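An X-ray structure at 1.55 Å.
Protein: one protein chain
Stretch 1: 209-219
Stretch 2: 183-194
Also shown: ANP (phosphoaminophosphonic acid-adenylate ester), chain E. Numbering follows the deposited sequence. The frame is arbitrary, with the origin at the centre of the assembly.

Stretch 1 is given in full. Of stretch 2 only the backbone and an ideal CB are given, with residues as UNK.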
# COMPACT_ATOMS: atom_id res chain seq x y z
N SER A 209 -26.99 12.59 14.42
CA SER A 209 -26.70 11.81 13.22
C SER A 209 -25.20 11.79 12.91
O SER A 209 -24.45 12.68 13.34
CB SER A 209 -27.46 12.36 12.02
OG SER A 209 -26.91 13.59 11.57
N VAL A 210 -24.77 10.78 12.16
CA VAL A 210 -23.39 10.68 11.68
C VAL A 210 -23.04 11.88 10.80
O VAL A 210 -21.97 12.48 10.94
CB VAL A 210 -23.16 9.35 10.90
CG1 VAL A 210 -21.80 9.35 10.19
CG2 VAL A 210 -23.24 8.17 11.86
N ASP A 211 -23.96 12.24 9.90
CA ASP A 211 -23.76 13.35 8.97
C ASP A 211 -23.55 14.68 9.67
O ASP A 211 -22.92 15.59 9.12
CB ASP A 211 -24.96 13.46 8.03
CG ASP A 211 -24.56 13.81 6.62
OD1 ASP A 211 -24.64 15.00 6.25
OD2 ASP A 211 -24.14 12.88 5.88
N GLY A 212 -24.08 14.79 10.89
CA GLY A 212 -23.97 16.02 11.69
C GLY A 212 -22.70 16.13 12.53
O GLY A 212 -22.53 17.11 13.26
N ILE A 213 -21.81 15.15 12.44
CA ILE A 213 -20.54 15.20 13.18
C ILE A 213 -19.63 16.28 12.59
O ILE A 213 -19.36 16.26 11.39
CB ILE A 213 -19.79 13.84 13.15
CG1 ILE A 213 -20.56 12.77 13.94
CG2 ILE A 213 -18.36 13.99 13.71
CD1 ILE A 213 -20.09 11.32 13.65
N GLU A 214 -19.20 17.21 13.44
CA GLU A 214 -18.26 18.27 13.04
C GLU A 214 -16.93 18.12 13.79
O GLU A 214 -16.88 17.55 14.88
CB GLU A 214 -18.86 19.65 13.31
CG GLU A 214 -20.06 19.96 12.42
CD GLU A 214 -20.80 21.21 12.85
OE1 GLU A 214 -21.99 21.33 12.48
OE2 GLU A 214 -20.21 22.06 13.56
N GLY A 215 -15.85 18.62 13.18
CA GLY A 215 -14.52 18.50 13.79
C GLY A 215 -14.49 18.88 15.27
O GLY A 215 -14.01 18.12 16.10
N LYS A 216 -15.02 20.05 15.60
CA LYS A 216 -15.00 20.52 16.98
C LYS A 216 -15.74 19.58 17.94
O LYS A 216 -15.35 19.44 19.10
CB LYS A 216 -15.49 21.97 17.08
CG LYS A 216 -14.43 22.95 16.56
CD LYS A 216 -14.92 24.39 16.41
CE LYS A 216 -13.86 25.23 15.68
NZ LYS A 216 -14.13 26.69 15.75
N HIS A 217 -16.79 18.91 17.45
CA HIS A 217 -17.49 17.90 18.27
C HIS A 217 -16.55 16.76 18.63
O HIS A 217 -16.56 16.27 19.75
CB HIS A 217 -18.68 17.29 17.52
CG HIS A 217 -19.70 18.28 17.05
ND1 HIS A 217 -20.62 17.97 16.08
CD2 HIS A 217 -19.94 19.56 17.41
CE1 HIS A 217 -21.39 19.02 15.86
NE2 HIS A 217 -21.00 20.00 16.66
N ILE A 218 -15.74 16.32 17.66
CA ILE A 218 -14.83 15.20 17.89
C ILE A 218 -13.83 15.54 19.00
O ILE A 218 -13.57 14.71 19.88
CB ILE A 218 -14.08 14.82 16.58
CG1 ILE A 218 -15.08 14.49 15.47
CG2 ILE A 218 -13.11 13.62 16.80
CD1 ILE A 218 -14.46 14.45 14.06
N SER A 219 -13.32 16.76 18.97
CA SER A 219 -12.38 17.23 19.98
C SER A 219 -13.02 17.25 21.37
O SER A 219 -12.48 16.64 22.31
CB SER A 219 -11.87 18.63 19.62
OG SER A 219 -11.01 18.55 18.48
N UNK A 183 -9.75 14.53 7.32
CA UNK A 183 -9.50 13.11 7.57
C UNK A 183 -10.00 12.74 8.96
O UNK A 183 -10.64 11.70 9.12
CB UNK A 183 -8.01 12.78 7.43
N UNK A 184 -9.72 13.58 9.96
CA UNK A 184 -10.28 13.35 11.30
C UNK A 184 -11.80 13.15 11.27
O UNK A 184 -12.32 12.19 11.88
CB UNK A 184 -9.94 14.53 12.22
N UNK A 185 -12.51 14.06 10.59
CA UNK A 185 -13.96 13.96 10.47
C UNK A 185 -14.35 12.66 9.78
O UNK A 185 -15.28 11.98 10.21
CB UNK A 185 -14.52 15.16 9.70
N UNK A 186 -13.62 12.31 8.72
CA UNK A 186 -13.86 11.05 8.04
C UNK A 186 -13.72 9.85 8.96
O UNK A 186 -14.58 8.94 8.94
CB UNK A 186 -12.90 10.91 6.86
N UNK A 187 -12.67 9.84 9.78
CA UNK A 187 -12.41 8.73 10.69
C UNK A 187 -13.52 8.60 11.69
O UNK A 187 -13.96 7.48 12.00
CB UNK A 187 -11.07 8.91 11.41
N UNK A 188 -13.99 9.73 12.21
CA UNK A 188 -15.06 9.70 13.21
C UNK A 188 -16.38 9.26 12.63
O UNK A 188 -17.13 8.53 13.28
CB UNK A 188 -15.22 11.08 13.85
N UNK A 189 -16.69 9.71 11.41
CA UNK A 189 -17.93 9.29 10.77
C UNK A 189 -17.93 7.80 10.44
O UNK A 189 -18.95 7.14 10.60
CB UNK A 189 -18.16 10.10 9.50
N UNK A 190 -16.79 7.29 9.97
CA UNK A 190 -16.61 5.84 9.75
C UNK A 190 -16.90 5.07 11.04
O UNK A 190 -17.64 4.07 11.02
CB UNK A 190 -15.19 5.54 9.26
N UNK A 191 -16.32 5.52 12.15
CA UNK A 191 -16.38 4.80 13.41
C UNK A 191 -17.74 4.94 14.08
O UNK A 191 -18.24 3.98 14.69
CB UNK A 191 -15.28 5.30 14.35
N UNK A 192 -18.34 6.12 13.97
CA UNK A 192 -19.67 6.34 14.54
C UNK A 192 -20.74 5.56 13.76
O UNK A 192 -21.73 5.09 14.35
CB UNK A 192 -20.00 7.83 14.54
N UNK A 193 -20.53 5.43 12.45
CA UNK A 193 -21.43 4.62 11.64
C UNK A 193 -21.33 3.13 11.97
O UNK A 193 -22.36 2.44 12.03
CB UNK A 193 -21.13 4.84 10.16
N UNK A 194 -20.12 2.65 12.20
CA UNK A 194 -19.89 1.24 12.55
C UNK A 194 -20.39 0.88 13.96
O UNK A 194 -21.05 -0.15 14.15
CB UNK A 194 -18.40 0.92 12.45
PB ANP E . -9.08 26.13 7.07
O1B ANP E . -8.51 24.85 6.46
O2B ANP E . -10.20 26.78 6.31
N3B ANP E . -7.82 27.28 7.24
PA ANP E . -9.19 24.89 9.71
O1A ANP E . -10.06 25.23 10.93
O2A ANP E . -7.70 24.98 9.81
O3A ANP E . -9.75 25.77 8.48
O5' ANP E . -9.53 23.40 9.20
C5' ANP E . -10.88 22.97 8.98
C4' ANP E . -10.96 21.47 9.16
O4' ANP E . -10.41 21.10 10.43
C3' ANP E . -12.40 21.02 9.16
O3' ANP E . -12.42 19.66 8.73
C2' ANP E . -12.73 21.10 10.63
O2' ANP E . -13.81 20.24 10.98
C1' ANP E . -11.44 20.68 11.32
N9 ANP E . -11.23 21.44 12.57
C8 ANP E . -11.00 22.75 12.71
N7 ANP E . -10.84 23.08 14.03
C5 ANP E . -10.94 21.93 14.71
C6 ANP E . -10.89 21.51 16.14
N6 ANP E . -10.67 22.41 17.13
N1 ANP E . -11.04 20.19 16.41
C2 ANP E . -11.27 19.25 15.46
N3 ANP E . -11.33 19.56 14.15
C4 ANP E . -11.19 20.85 13.76

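Stretch 2 is a continuous helix, with phi/psi values near -65/-43 throughout, so no position calls for glycine or proline on backbone grounds. It crosses helix 215-219 at 68°, with the axes 9.7 Å apart at closest approach.

Position 183 is out of reach of stretch 1, which leaves the choice open; it is Ala 183. At 184, CA-to-CB points toward stretch 1 and the ideal CB lies 4.9 Å from Ile 218 CD1, with the adenine of ANP beyond. An apolar side chain of medium size would suit. The residue is Leu 184, whose CG packs 4.0 Å from Ile 218 CD1 while its CD2 comes 3.9 Å from ANP C2.

Position 185 points sideways, its ideal CB 4.4 Å from Ile 218 CD1 and 5.1 Å from Gly 215 N. A small or beta-branched apolar residue would fill this gap. Val 185 does so: CG2 lies 3.7 Å from Gly 215 N, 4.0 Å from Ile 218 CD1 and 3.9 Å from ANP O2', touching both protein and ribose.

Positions 186 and 187 meet nothing of stretch 1 and would accept many residues, polar or aromatic. They are Arg 186, directed away, and Tyr 187, which leaves sideways and whose end leads away.

At 188 space is tight. The ideal CB points toward stretch 1, already 3.5 Å from Ile 218 CD1 and 4.3 Å from Ile 213 CG2, so a small residue such as alanine or serine is expected. Ala 188 places its CB 3.5 Å from Ile 218 CD1.

Position 189 points sideways beside Val 210 CG1, while the carbonyls of Val 210, Asp 211 and Ile 213 lie further out. A long side chain with an apolar stem and a donor at its tip would suit, lysine or arginine especially. Lys 189 is nearly extended beyond chi1 (m): its CB lies 3.7 Å from Val 210 CG1, its CE 3.4 Å from Ile 213 O, and NZ donates a weak hydrogen bond to Asp 211 O (3.4 Å).

Positions 190 and 191 have no partner in stretch 1, which sets no preference; many residues would serve, polar ones among them. They are Gln 190 and Arg 191. Arg 191 NH1 donates to Tyr 187 O at 2.9 Å and, weakly, to Gln 190 OE1 at 3.3 Å, while Arg 191 NE is bonded elsewhere in the structure.

At 192, CA-to-CB again points toward stretch 1, and the ideal CB of 192 lies 3.6 Å from Ile 213 CD1, favouring a small side chain. Ala 192 packs its CB there, 4.2 Å from Val 210 CG2.

Position 193 points sideways past Val 210 CG2, where many residues would fit; Asn 193 brings its CB within 4.2 Å of that methyl. Position 194 is out of reach and unconstrained, and is Ala 194.

Stretch 2 183-194: ALVRYAKQRANA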
# COMPACT_ATOMS: atom_id res chain seq x y z
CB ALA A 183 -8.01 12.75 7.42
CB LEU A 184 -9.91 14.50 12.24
CG LEU A 184 -10.43 14.36 13.68
CD1 LEU A 184 -9.68 13.23 14.41
CD2 LEU A 184 -10.21 15.69 14.35
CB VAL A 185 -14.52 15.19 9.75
CG1 VAL A 185 -16.01 15.01 9.43
CG2 VAL A 185 -14.30 16.41 10.62
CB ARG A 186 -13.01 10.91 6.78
CG ARG A 186 -13.75 10.08 5.74
CD ARG A 186 -12.92 9.85 4.51
NE ARG A 186 -12.15 8.65 4.76
CZ ARG A 186 -10.86 8.63 5.00
NH1 ARG A 186 -10.15 9.77 4.96
NH2 ARG A 186 -10.28 7.47 5.23
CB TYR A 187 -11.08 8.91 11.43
CG TYR A 187 -9.88 8.90 10.49
CD1 TYR A 187 -9.87 8.08 9.35
CD2 TYR A 187 -8.78 9.70 10.75
CE1 TYR A 187 -8.77 8.06 8.51
CE2 TYR A 187 -7.68 9.70 9.90
CZ TYR A 187 -7.67 8.87 8.79
OH TYR A 187 -6.59 8.89 7.96
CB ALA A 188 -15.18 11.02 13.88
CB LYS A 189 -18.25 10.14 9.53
CG LYS A 189 -18.65 11.57 9.87
CD LYS A 189 -18.99 12.39 8.64
CE LYS A 189 -19.50 13.77 9.05
NZ LYS A 189 -19.92 14.62 7.90
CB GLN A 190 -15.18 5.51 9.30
CG GLN A 190 -14.82 5.81 7.84
CD GLN A 190 -13.36 5.43 7.46
OE1 GLN A 190 -12.48 5.27 8.32
NE2 GLN A 190 -13.11 5.32 6.15
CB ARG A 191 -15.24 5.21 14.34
CG ARG A 191 -13.89 4.66 13.86
CD ARG A 191 -12.70 5.49 14.31
NE ARG A 191 -11.43 4.93 13.81
CZ ARG A 191 -11.07 4.94 12.52
NH1 ARG A 191 -11.85 5.47 11.59
NH2 ARG A 191 -9.91 4.39 12.14
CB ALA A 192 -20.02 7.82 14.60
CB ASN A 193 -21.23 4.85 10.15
CG ASN A 193 -22.17 4.00 9.31
OD1 ASN A 193 -23.38 4.22 9.32
ND2 ASN A 193 -21.62 3.00 8.63
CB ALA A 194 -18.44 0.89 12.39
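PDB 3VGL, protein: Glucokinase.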